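PDB 2I5G: amidohydrolase from Pseudomonas aeruginosa, which is probably a metal-dependent dipeptidase of the membrane (renal) dipeptidase family, built on a TIM-barrel fold, that would hydrolyse dipeptides. Local coordinates for residues N121-E132 / D265-F275. The protein carries 2 engineered substitutions. Sequence-based numbering, arbitrary orientation.
Sequences NTQNLVGTGCYE and DKGYARRLTNF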
loop_
_atom_site.group_PDB
_atom_site.type_symbol
_atom_site.label_atom_id
_atom_site.label_comp_id
_atom_site.label_asym_id
_atom_site.label_seq_id
_atom_site.Cartn_x
_atom_site.Cartn_y
_atom_site.Cartn_z
ATOM N N ASN A 121 -1.544 3.314 -11.549
ATOM C CA ASN A 121 -0.469 4.296 -11.692
ATOM C C ASN A 121 0.662 4.268 -10.672
ATOM O O ASN A 121 1.833 4.317 -11.049
ATOM C CB ASN A 121 -1.049 5.714 -11.722
ATOM C CG ASN A 121 -2.142 5.873 -12.756
ATOM O OD1 ASN A 121 -2.359 4.988 -13.596
ATOM N ND2 ASN A 121 -2.842 7.010 -12.709
ATOM N N THR A 122 0.324 4.204 -9.387
ATOM C CA THR A 122 1.337 4.208 -8.335
ATOM C C THR A 122 1.346 2.958 -7.452
ATOM O O THR A 122 0.557 2.035 -7.656
ATOM C CB THR A 122 1.170 5.443 -7.445
ATOM O OG1 THR A 122 -0.209 5.582 -7.093
ATOM C CG2 THR A 122 1.631 6.692 -8.175
ATOM N N GLN A 123 2.234 2.935 -6.464
ATOM C CA GLN A 123 2.349 1.781 -5.577
ATOM C C GLN A 123 1.095 1.465 -4.760
ATOM O O GLN A 123 0.467 2.348 -4.176
ATOM C CB GLN A 123 3.552 1.947 -4.647
ATOM C CG GLN A 123 3.833 0.742 -3.769
ATOM C CD GLN A 123 5.215 0.794 -3.139
ATOM O OE1 GLN A 123 6.228 0.749 -3.840
ATOM N NE2 GLN A 123 5.263 0.894 -1.813
ATOM N N ASN A 124 0.767 0.176 -4.730
ATOM C CA ASN A 124 -0.396 -0.384 -4.039
ATOM C C ASN A 124 0.105 -1.196 -2.852
ATOM O O ASN A 124 1.247 -1.043 -2.420
ATOM C CB ASN A 124 -1.113 -1.344 -4.994
ATOM C CG ASN A 124 -2.573 -1.050 -5.128
ATOM O OD1 ASN A 124 -3.273 -1.667 -5.934
ATOM N ND2 ASN A 124 -3.055 -0.100 -4.337
ATOM N N LEU A 125 -0.759 -2.053 -2.321
ATOM C CA LEU A 125 -0.352 -2.952 -1.250
ATOM C C LEU A 125 0.014 -4.245 -1.984
ATOM O O LEU A 125 0.723 -5.092 -1.445
ATOM C CB LEU A 125 -1.492 -3.256 -0.264
ATOM C CG LEU A 125 -1.930 -2.232 0.783
ATOM C CD1 LEU A 125 -2.992 -2.855 1.668
ATOM C CD2 LEU A 125 -0.752 -1.786 1.617
ATOM N N VAL A 126 -0.468 -4.384 -3.223
ATOM C CA VAL A 126 -0.204 -5.591 -4.006
ATOM C C VAL A 126 0.902 -5.470 -5.058
ATOM O O VAL A 126 1.642 -6.421 -5.301
ATOM C CB VAL A 126 -1.495 -6.100 -4.693
ATOM C CG1 VAL A 126 -2.624 -6.153 -3.677
ATOM C CG2 VAL A 126 -1.868 -5.216 -5.858
ATOM N N GLY A 127 1.016 -4.304 -5.677
ATOM C CA GLY A 127 2.045 -4.101 -6.680
ATOM C C GLY A 127 2.270 -2.619 -6.880
ATOM O O GLY A 127 1.998 -1.827 -5.981
ATOM N N THR A 128 2.756 -2.232 -8.050
ATOM C CA THR A 128 2.987 -0.823 -8.318
ATOM C C THR A 128 2.574 -0.461 -9.752
ATOM O O THR A 128 2.763 -1.246 -10.684
ATOM C CB THR A 128 4.473 -0.454 -8.029
ATOM O OG1 THR A 128 4.776 0.843 -8.559
ATOM C CG2 THR A 128 5.392 -1.479 -8.630
ATOM N N GLY A 129 1.992 0.728 -9.903
ATOM C CA GLY A 129 1.515 1.202 -11.191
ATOM C C GLY A 129 2.550 1.500 -12.258
ATOM O O GLY A 129 3.742 1.273 -12.069
ATOM N N CYS A 130 2.086 2.042 -13.379
ATOM C CA CYS A 130 2.963 2.331 -14.503
ATOM C C CYS A 130 3.600 3.720 -14.568
ATOM O O CYS A 130 4.304 4.026 -15.528
ATOM C CB CYS A 130 2.222 2.052 -15.818
ATOM S SG CYS A 130 0.757 3.077 -16.077
ATOM N N TYR A 131 3.376 4.561 -13.567
ATOM C CA TYR A 131 3.975 5.893 -13.600
ATOM C C TYR A 131 5.068 6.097 -12.564
ATOM O O TYR A 131 5.430 7.230 -12.263
ATOM C CB TYR A 131 2.915 6.972 -13.394
ATOM C CG TYR A 131 1.966 7.149 -14.551
ATOM C CD1 TYR A 131 0.848 6.330 -14.692
ATOM C CD2 TYR A 131 2.171 8.161 -15.493
ATOM C CE1 TYR A 131 -0.051 6.514 -15.739
ATOM C CE2 TYR A 131 1.274 8.353 -16.550
ATOM C CZ TYR A 131 0.165 7.525 -16.665
ATOM O OH TYR A 131 -0.721 7.692 -17.709
ATOM N N GLU A 132 5.609 5.009 -12.033
ATOM C CA GLU A 132 6.631 5.105 -11.000
ATOM C C GLU A 132 7.506 3.855 -10.990
ATOM O O GLU A 132 7.133 2.827 -11.551
ATOM C CB GLU A 132 5.928 5.264 -9.649
ATOM C CG GLU A 132 6.819 5.393 -8.435
ATOM C CD GLU A 132 6.012 5.536 -7.147
ATOM O OE1 GLU A 132 6.573 6.036 -6.153
ATOM O OE2 GLU A 132 4.821 5.147 -7.122
ATOM N N ASP A 265 -1.789 11.664 -7.810
ATOM C CA ASP A 265 -1.727 10.460 -6.981
ATOM C C ASP A 265 -2.787 10.499 -5.872
ATOM O O ASP A 265 -2.949 11.516 -5.194
ATOM C CB ASP A 265 -0.329 10.310 -6.362
ATOM C CG ASP A 265 -0.146 8.981 -5.634
ATOM O OD1 ASP A 265 -0.340 7.930 -6.274
ATOM O OD2 ASP A 265 0.196 8.988 -4.427
ATOM N N LYS A 266 -3.501 9.388 -5.698
ATOM C CA LYS A 266 -4.547 9.287 -4.682
ATOM C C LYS A 266 -5.731 10.173 -5.042
ATOM O O LYS A 266 -6.675 10.313 -4.264
ATOM C CB LYS A 266 -4.006 9.701 -3.306
ATOM C CG LYS A 266 -3.421 8.574 -2.469
ATOM C CD LYS A 266 -2.273 7.894 -3.160
ATOM C CE LYS A 266 -1.718 6.782 -2.307
ATOM N NZ LYS A 266 -0.456 6.284 -2.903
ATOM N N GLY A 267 -5.673 10.771 -6.226
ATOM C CA GLY A 267 -6.742 11.643 -6.663
ATOM C C GLY A 267 -6.605 13.066 -6.156
ATOM O O GLY A 267 -7.463 13.901 -6.448
ATOM N N TYR A 268 -5.533 13.358 -5.418
ATOM C CA TYR A 268 -5.344 14.704 -4.878
ATOM C C TYR A 268 -3.889 15.113 -4.647
ATOM O O TYR A 268 -3.594 16.298 -4.537
ATOM C CB TYR A 268 -6.097 14.841 -3.545
ATOM C CG TYR A 268 -5.351 14.244 -2.370
ATOM C CD1 TYR A 268 -4.306 14.939 -1.760
ATOM C CD2 TYR A 268 -5.633 12.954 -1.922
ATOM C CE1 TYR A 268 -3.554 14.362 -0.738
ATOM C CE2 TYR A 268 -4.888 12.364 -0.899
ATOM C CZ TYR A 268 -3.849 13.075 -0.313
ATOM O OH TYR A 268 -3.103 12.502 0.697
ATOM N N ALA A 269 -2.985 14.145 -4.545
ATOM C CA ALA A 269 -1.576 14.446 -4.285
ATOM C C ALA A 269 -0.813 14.983 -5.486
ATOM O O ALA A 269 -1.383 15.626 -6.355
ATOM C CB ALA A 269 -0.876 13.211 -3.736
ATOM N N ARG A 270 0.486 14.714 -5.527
ATOM C CA ARG A 270 1.338 15.188 -6.610
ATOM C C ARG A 270 0.827 14.848 -8.011
ATOM O O ARG A 270 0.118 13.867 -8.217
ATOM C CB ARG A 270 2.750 14.632 -6.433
ATOM C CG ARG A 270 2.809 13.135 -6.557
ATOM C CD ARG A 270 4.167 12.571 -6.182
ATOM N NE ARG A 270 4.168 11.125 -6.370
ATOM C CZ ARG A 270 3.373 10.297 -5.706
ATOM N NH1 ARG A 270 2.528 10.779 -4.804
ATOM N NH2 ARG A 270 3.397 8.995 -5.971
ATOM N N ARG A 271 1.199 15.673 -8.977
ATOM C CA ARG A 271 0.789 15.461 -10.352
ATOM C C ARG A 271 1.585 14.309 -10.956
ATOM O O ARG A 271 2.813 14.356 -11.005
ATOM C CB ARG A 271 1.015 16.740 -11.164
ATOM C CG ARG A 271 0.600 16.640 -12.618
ATOM C CD ARG A 271 -0.110 17.902 -13.059
ATOM N NE ARG A 271 -1.218 17.573 -13.947
ATOM C CZ ARG A 271 -2.345 18.275 -14.031
ATOM N NH1 ARG A 271 -2.512 19.351 -13.275
ATOM N NH2 ARG A 271 -3.307 17.890 -14.865
ATOM N N LEU A 272 0.878 13.277 -11.408
ATOM C CA LEU A 272 1.516 12.114 -12.015
ATOM C C LEU A 272 1.701 12.310 -13.516
ATOM O O LEU A 272 2.636 11.784 -14.110
ATOM C CB LEU A 272 0.666 10.864 -11.781
ATOM C CG LEU A 272 0.448 10.467 -10.323
ATOM C CD1 LEU A 272 -0.509 9.292 -10.225
ATOM C CD2 LEU A 272 1.796 10.136 -9.708
ATOM N N THR A 273 0.801 13.069 -14.127
ATOM C CA THR A 273 0.869 13.304 -15.562
ATOM C C THR A 273 -0.109 14.394 -15.978
ATOM O O THR A 273 -0.825 14.958 -15.148
ATOM C CB THR A 273 0.518 12.014 -16.349
ATOM O OG1 THR A 273 0.895 12.166 -17.720
ATOM C CG2 THR A 273 -0.982 11.743 -16.287
ATOM N N ASN A 274 -0.118 14.684 -17.274
ATOM C CA ASN A 274 -1.016 15.675 -17.850
ATOM C C ASN A 274 -1.436 15.143 -19.210
ATOM O O ASN A 274 -0.613 15.027 -20.116
ATOM C CB ASN A 274 -0.320 17.030 -17.994
ATOM C CG ASN A 274 -1.233 18.096 -18.591
ATOM O OD1 ASN A 274 -2.409 18.207 -18.228
ATOM N ND2 ASN A 274 -0.688 18.895 -19.503
ATOM N N PHE A 275 -2.714 14.798 -19.338
ATOM C CA PHE A 275 -3.239 14.261 -20.589
ATOM C C PHE A 275 -3.378 15.333 -21.650
ATOM O O PHE A 275 -3.053 15.114 -22.813
ATOM C CB PHE A 275 -4.621 13.629 -20.385
ATOM C CG PHE A 275 -4.652 12.519 -19.376
ATOM C CD1 PHE A 275 -3.641 11.564 -19.327
ATOM C CD2 PHE A 275 -5.733 12.393 -18.506
ATOM C CE1 PHE A 275 -3.705 10.500 -18.431
ATOM C CE2 PHE A 275 -5.806 11.334 -17.606
ATOM C CZ PHE A 275 -4.789 10.386 -17.571
HETATM O O HOH W 1 -1.538 4.041 -5.062
HETATM O O HOH W 2 3.581 6.650 -4.727
#
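Two irregular loops run beside each other where Thr122 faces Asp265 and Tyr131 faces Leu272, their CA atoms 7.1 and 6.9 Å apart. In this TIM-barrel protein the loop 121-132 comes after strand 113-117, while the loop 265-275 comes after helix 256-263, so the contact joins two distant connections of the barrel. Residues 121-132 double back on themselves, Tyr131 N bonding to Asn121 O, with Thr122 and Tyr131 both facing 265-275. Thr122 OG1 donates to Asp265 OD1 in a hydrogen bond modelled at 2.5 Å, a length too short to be trusted at this resolution. The other carboxylate oxygen, Asp265 OD2, takes two cations: Lys266 NZ on its syn side and Arg270 NH1 from above the carboxylate plane, 52° out of it. These two cations on OD2 would limit rotation of the carboxylate. A water bridges the loops: it donates to Thr122 OG1 and Gln123 O and accepts a weak bond from Lys266 NZ. Arg270 NH1 also makes a salt bridge to Glu143 of the second subunit, and Glu132 OE1 accepts from Gly139 N of that subunit, so the contact borders the dimer interface. Next to the polar group Leu272, its CG anti to the carbonyl carbon (chi1 -61°), sets CD2 3.8 Å from Thr122 CG2 and CD1 3.9 Å from Asn121 CB. Farther along, the Tyr131 ring slants across Thr273, with CE2 3.7 Å from Thr273 CB. At its far end Tyr131 OH lies near the plane of the Phe275 ring, at the edge, 4.2 Å from Phe275 CE1.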